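Local coordinates for type 3 secretion system chaperone PscE (Pseudomonas aeruginosa, PDB 2UWJ), which acts with PscG as a cytoplasmic chaperone that keeps the needle protein PscF from polymerising too early, and is required for assembly of the type III secretion needle, at residues 4-7 against 8-11; 62-65 against 66-70. All coordinates share one frame; numbering follows the deposited sequence.

Interaction 1 of 2, residues 4-7 against 8-11; sequences MMTA and LETR
The hydroxyl of Thr-6 is engaged twice by Glu-9, once by its side chain and once by its backbone. Glu-9 OE2 receives the Thr-6 OG1 proton on its anti lone pair, the one turned away from OE1, at 2.6 Å. In return Thr-6 OG1 accepts a weak but fairly straight bond from Glu-9 N at 3.3 Å. Both are possible because OG1 is flanked by the main-chain N and C of its own residue (chi1 67°), which puts it within range of Glu-9 N and OE2, while Glu-9 runs extended beyond CG back toward the start of the helix. OE2 also lies against the Thr-6 methyl CG2.

Met-4 covers the aliphatic part of Glu-9: its CG lies 3.3 Å from Glu-9 CB, and the bent chain carries CE over to 3.8 Å from Glu-9 OE1. Met-4 CB rests against the hydroxyl OG1 of Thr-10. Main-chain bonds start the helix, from Thr-10 N to Thr-6 O and, almost straight, from Arg-11 N to Ala-7 O (2.9 Å). Leu-8 CA sits near the rim of one guanidinium face of Arg-11; NH1 hydrogen-bonds a polar side chain of another protein chain, and NH2 forms a salt bridge with Glu-11 of the PscG chain. Leu-8 packs on Leu-12 of PscG and on His-19 of its own chain. Threonine at the N-cap, with glutamate three residues on, is a classic helix N-terminal cap, here opening helix 7-12 at the PscG interface.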
ATOM      1  N   MET A   4      -5.755   9.847   4.166  1.00 60.70           N
ATOM      2  CA  MET A   4      -5.967   8.710   3.290  1.00 52.02           C
ATOM      3  C   MET A   4      -6.016   7.351   3.937  1.00 46.42           C
ATOM      4  O   MET A   4      -5.005   6.832   4.405  1.00 40.82           O
ATOM      5  CB  MET A   4      -4.937   8.696   2.164  1.00 57.92           C
ATOM      6  CG  MET A   4      -5.288   9.578   1.000  1.00 64.72           C
ATOM      7  SD  MET A   4      -5.730  11.211   1.532  1.00 76.74           S
ATOM      8  CE  MET A   4      -7.465  11.193   1.353  1.00 69.59           C
ATOM      9  N   MET A   5      -7.210   6.780   3.951  1.00 41.62           N
ATOM     10  CA  MET A   5      -7.406   5.454   4.478  1.00 35.55           C
ATOM     11  C   MET A   5      -6.947   4.418   3.450  1.00 41.28           C
ATOM     12  O   MET A   5      -6.749   3.262   3.810  1.00 45.89           O
ATOM     13  CB  MET A   5      -8.872   5.225   4.783  1.00 36.65           C
ATOM     14  CG  MET A   5      -9.321   5.812   6.115  1.00 39.14           C
ATOM     15  SD  MET A   5      -8.346   5.118   7.452  1.00 35.01           S
ATOM     16  CE  MET A   5      -8.692   3.479   7.362  1.00 28.72           C
ATOM     17  N   THR A   6      -6.785   4.806   2.174  1.00 34.06           N
ATOM     18  CA  THR A   6      -6.363   3.821   1.188  1.00 30.51           C
ATOM     19  C   THR A   6      -5.252   4.328   0.264  1.00 28.16           C
ATOM     20  O   THR A   6      -5.092   5.543   0.062  1.00 28.34           O
ATOM     21  CB  THR A   6      -7.563   3.356   0.318  1.00 32.57           C
ATOM     22  OG1 THR A   6      -8.002   4.450  -0.493  1.00 28.92           O
ATOM     23  CG2 THR A   6      -8.755   2.903   1.206  1.00 38.05           C
ATOM     24  N   ALA A   7      -4.507   3.376  -0.298  1.00 29.45           N
ATOM     25  CA  ALA A   7      -3.406   3.659  -1.228  1.00 32.43           C
ATOM     26  C   ALA A   7      -3.945   4.444  -2.443  1.00 31.58           C
ATOM     27  O   ALA A   7      -3.348   5.431  -2.875  1.00 32.98           O
ATOM     28  CB  ALA A   7      -2.754   2.335  -1.681  1.00 29.94           C
ATOM     29  N   LEU A   8      -5.081   4.002  -2.989  1.00 33.90           N
ATOM     30  CA  LEU A   8      -5.697   4.683  -4.140  1.00 28.83           C
ATOM     31  C   LEU A   8      -5.912   6.173  -3.815  1.00 27.88           C
ATOM     32  O   LEU A   8      -5.585   7.050  -4.606  1.00 29.62           O
ATOM     33  CB  LEU A   8      -7.045   4.014  -4.490  1.00 31.06           C
ATOM     34  CG  LEU A   8      -7.984   4.816  -5.419  1.00 33.83           C
ATOM     35  CD1 LEU A   8      -7.359   4.942  -6.807  1.00 29.73           C
ATOM     36  CD2 LEU A   8      -9.329   4.064  -5.511  1.00 36.24           C
ATOM     37  N   GLU A   9      -6.466   6.480  -2.650  1.00 29.22           N
ATOM     38  CA  GLU A   9      -6.685   7.888  -2.313  1.00 29.53           C
ATOM     39  C   GLU A   9      -5.369   8.680  -2.294  1.00 36.28           C
ATOM     40  O   GLU A   9      -5.332   9.845  -2.690  1.00 31.26           O
ATOM     41  CB  GLU A   9      -7.402   8.011  -0.958  1.00 27.27           C
ATOM     42  CG  GLU A   9      -8.848   7.555  -1.046  1.00 28.68           C
ATOM     43  CD  GLU A   9      -9.456   7.330   0.324  1.00 32.68           C
ATOM     44  OE1 GLU A   9      -9.891   8.331   0.959  1.00 37.19           O
ATOM     45  OE2 GLU A   9      -9.456   6.164   0.768  1.00 33.47           O
ATOM     46  N   THR A  10      -4.273   8.057  -1.853  1.00 35.50           N
ATOM     47  CA  THR A  10      -2.997   8.794  -1.876  1.00 35.28           C
ATOM     48  C   THR A  10      -2.637   9.039  -3.351  1.00 39.97           C
ATOM     49  O   THR A  10      -2.302  10.169  -3.755  1.00 40.63           O
ATOM     50  CB  THR A  10      -1.901   7.980  -1.156  1.00 39.80           C
ATOM     51  OG1 THR A  10      -2.304   7.793   0.204  1.00 37.83           O
ATOM     52  CG2 THR A  10      -0.549   8.690  -1.196  1.00 33.67           C
ATOM     53  N   ARG A  11      -2.724   7.992  -4.165  1.00 37.23           N
ATOM     54  CA  ARG A  11      -2.436   8.116  -5.588  1.00 43.40           C
ATOM     55  C   ARG A  11      -3.247   9.293  -6.162  1.00 49.34           C
ATOM     56  O   ARG A  11      -2.713  10.141  -6.879  1.00 54.43           O
ATOM     57  CB  ARG A  11      -2.802   6.814  -6.299  1.00 40.75           C
ATOM     58  CG  ARG A  11      -1.838   6.308  -7.335  1.00 51.96           C
ATOM     59  CD  ARG A  11      -1.698   4.759  -7.190  1.00 58.98           C
ATOM     60  NE  ARG A  11      -2.930   3.987  -7.449  1.00 60.42           N
ATOM     61  CZ  ARG A  11      -3.412   3.006  -6.670  1.00 63.51           C
ATOM     62  NH1 ARG A  11      -2.788   2.645  -5.550  1.00 60.28           N
ATOM     63  NH2 ARG A  11      -4.521   2.366  -7.016  1.00 62.59           N
TER

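Interaction 2 of 2, residues 62-65 against 66-70; sequences GILS and QLTED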
ATOM      1  N   GLY A  62     -18.969   6.508  -9.820  1.00 28.47           N
ATOM      2  CA  GLY A  62     -19.608   7.316  -8.796  1.00 28.69           C
ATOM      3  C   GLY A  62     -18.663   7.487  -7.584  1.00 28.24           C
ATOM      4  O   GLY A  62     -18.538   8.556  -7.013  1.00 26.65           O
ATOM      5  N   ILE A  63     -17.976   6.440  -7.169  1.00 25.58           N
ATOM      6  CA  ILE A  63     -17.068   6.635  -6.037  1.00 24.37           C
ATOM      7  C   ILE A  63     -15.918   7.588  -6.479  1.00 28.53           C
ATOM      8  O   ILE A  63     -15.579   8.519  -5.760  1.00 26.26           O
ATOM      9  CB  ILE A  63     -16.527   5.291  -5.571  1.00 24.93           C
ATOM     10  CG1 ILE A  63     -17.709   4.479  -4.946  1.00 22.89           C
ATOM     11  CG2 ILE A  63     -15.265   5.521  -4.603  1.00 21.33           C
ATOM     12  CD1 ILE A  63     -17.445   3.007  -4.814  1.00 24.02           C
ATOM     13  N   LEU A  64     -15.345   7.371  -7.669  1.00 28.12           N
ATOM     14  CA  LEU A  64     -14.235   8.211  -8.151  1.00 27.79           C
ATOM     15  C   LEU A  64     -14.620   9.697  -8.166  1.00 31.62           C
ATOM     16  O   LEU A  64     -13.848  10.556  -7.732  1.00 29.24           O
ATOM     17  CB  LEU A  64     -13.810   7.790  -9.545  1.00 27.37           C
ATOM     18  CG  LEU A  64     -12.624   8.587 -10.139  1.00 32.33           C
ATOM     19  CD1 LEU A  64     -11.347   8.493  -9.215  1.00 26.67           C
ATOM     20  CD2 LEU A  64     -12.306   7.951 -11.539  1.00 28.81           C
ATOM     21  N   SER A  65     -15.829   9.987  -8.610  1.00 30.01           N
ATOM     22  CA  SER A  65     -16.307  11.364  -8.618  1.00 35.47           C
ATOM     23  C   SER A  65     -16.330  11.938  -7.234  1.00 34.70           C
ATOM     24  O   SER A  65     -15.918  13.073  -7.037  1.00 37.75           O
ATOM     25  CB  SER A  65     -17.718  11.472  -9.191  1.00 37.01           C
ATOM     26  OG  SER A  65     -17.651  11.248 -10.573  1.00 51.15           O
ATOM     27  N   GLN A  66     -16.826  11.180  -6.273  1.00 38.37           N
ATOM     28  CA  GLN A  66     -16.855  11.671  -4.892  1.00 39.66           C
ATOM     29  C   GLN A  66     -15.438  11.798  -4.286  1.00 41.90           C
ATOM     30  O   GLN A  66     -15.159  12.720  -3.498  1.00 39.47           O
ATOM     31  CB  GLN A  66     -17.698  10.743  -4.017  1.00 42.86           C
ATOM     32  CG  GLN A  66     -18.469  11.505  -2.925  1.00 56.12           C
ATOM     33  CD  GLN A  66     -18.023  11.154  -1.511  1.00 61.62           C
ATOM     34  OE1 GLN A  66     -16.874  11.397  -1.113  1.00 69.58           O
ATOM     35  NE2 GLN A  66     -18.936  10.587  -0.736  1.00 65.91           N
ATOM     36  N   LEU A  67     -14.532  10.887  -4.636  1.00 32.98           N
ATOM     37  CA  LEU A  67     -13.170  10.973  -4.088  1.00 35.73           C
ATOM     38  C   LEU A  67     -12.370  12.188  -4.638  1.00 41.98           C
ATOM     39  O   LEU A  67     -11.467  12.712  -3.975  1.00 38.92           O
ATOM     40  CB  LEU A  67     -12.379   9.676  -4.398  1.00 31.35           C
ATOM     41  CG  LEU A  67     -12.911   8.364  -3.750  1.00 28.56           C
ATOM     42  CD1 LEU A  67     -11.963   7.177  -4.085  1.00 25.56           C
ATOM     43  CD2 LEU A  67     -12.984   8.525  -2.251  1.00 29.93           C
ATOM     44  N   THR A  68     -12.701  12.620  -5.848  1.00 40.73           N
ATOM     45  CA  THR A  68     -11.965  13.684  -6.498  1.00 45.83           C
ATOM     46  C   THR A  68     -12.677  15.004  -6.627  1.00 51.39           C
ATOM     47  O   THR A  68     -12.137  15.919  -7.244  1.00 49.62           O
ATOM     48  CB  THR A  68     -11.572  13.286  -7.932  1.00 43.83           C
ATOM     49  OG1 THR A  68     -12.763  13.076  -8.702  1.00 40.07           O
ATOM     50  CG2 THR A  68     -10.729  12.023  -7.933  1.00 44.43           C
ATOM     51  N   GLU A  69     -13.875  15.128  -6.074  1.00 56.82           N
ATOM     52  CA  GLU A  69     -14.588  16.381  -6.227  1.00 66.20           C
ATOM     53  C   GLU A  69     -14.017  17.440  -5.305  1.00 71.28           C
ATOM     54  O   GLU A  69     -13.699  17.150  -4.137  1.00 71.96           O
ATOM     55  CB  GLU A  69     -16.067  16.193  -5.955  1.00 66.52           C
ATOM     56  CG  GLU A  69     -16.423  16.160  -4.504  1.00 72.61           C
ATOM     57  CD  GLU A  69     -17.893  15.896  -4.324  1.00 75.91           C
ATOM     58  OE1 GLU A  69     -18.358  15.897  -3.162  1.00 78.38           O
ATOM     59  OE2 GLU A  69     -18.583  15.679  -5.354  1.00 76.84           O
ATOM     60  N   ASP A  70     -13.878  18.657  -5.852  1.00 73.49           N
ATOM     61  CA  ASP A  70     -13.343  19.815  -5.119  1.00 74.13           C
ATOM     62  C   ASP A  70     -14.449  20.518  -4.342  1.00 72.41           C
ATOM     63  O   ASP A  70     -14.501  20.428  -3.118  1.00 74.94           O
ATOM     64  CB  ASP A  70     -12.675  20.805  -6.091  1.00 72.41           C
ATOM     65  OXT ASP A  70     -15.300  21.153  -5.003  1.00 35.90           O
TER
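Thr-68 folds its side chain back over the preceding helical turn, with CB 3.6 Å from Leu-64 O. From there the hydroxyl branch reaches the carbonyl: Thr-68 OG1 donates to Leu-64 O at 2.9 Å, since a chi1 of 63° tucks OG1 back against its own backbone. On the methyl branch, CG2 lies 3.5 Å from Leu-64 O and 3.8 Å from Leu-64 CD1, the two side chains crossing at a slant. Leu-64 O thus takes two hydrogen bonds, from Thr-68 OG1 and from Thr-68 N, which approach from opposite faces of the carbonyl plane.

One residue earlier, Ile-63 and Leu-67 run alongside one another, CG2 of Ile-63 meeting CD1 of Leu-67 at 3.7 Å. In their backbones, Leu-67 N bonds to Ile-63 O at 2.8 Å, and Gln-66 N bonds likewise to Gly-62 O. Ile-63 packs on Cys-21 of the PscG chain, whereas Leu-64 meets Leu-12 and Leu-23 of its own chain and Leu-12 of PscG. The exposed Ser-65 turns its hydroxyl to Leu-61 O. A threonine hydroxyl bonded to the carbonyl four residues back is a familiar alpha-helical arrangement, found here at the C-terminal part of one arm of a helical hairpin.

In the fold
From the N terminus, interaction 1 comes first and turns the leading loop into helix 7-12. The chain then runs through helix 18-40 and turns back into helix 44-68, near whose end interaction 2 lies. Both contacts are local and close no large loop; they follow in series, neither nested nor crossed. The hairpin nevertheless brings them together in space, with centres 13 Å apart and nearest atoms about 4 Å apart, without direct touch. Leu-12 bridges the gap by packing on Leu-64 and Leu-67, so that helix 7-12 rests against the end of the hairpin. Leu-12 of the PscG chain packs on both Leu-8 and Leu-64, joining the two sites at one interface.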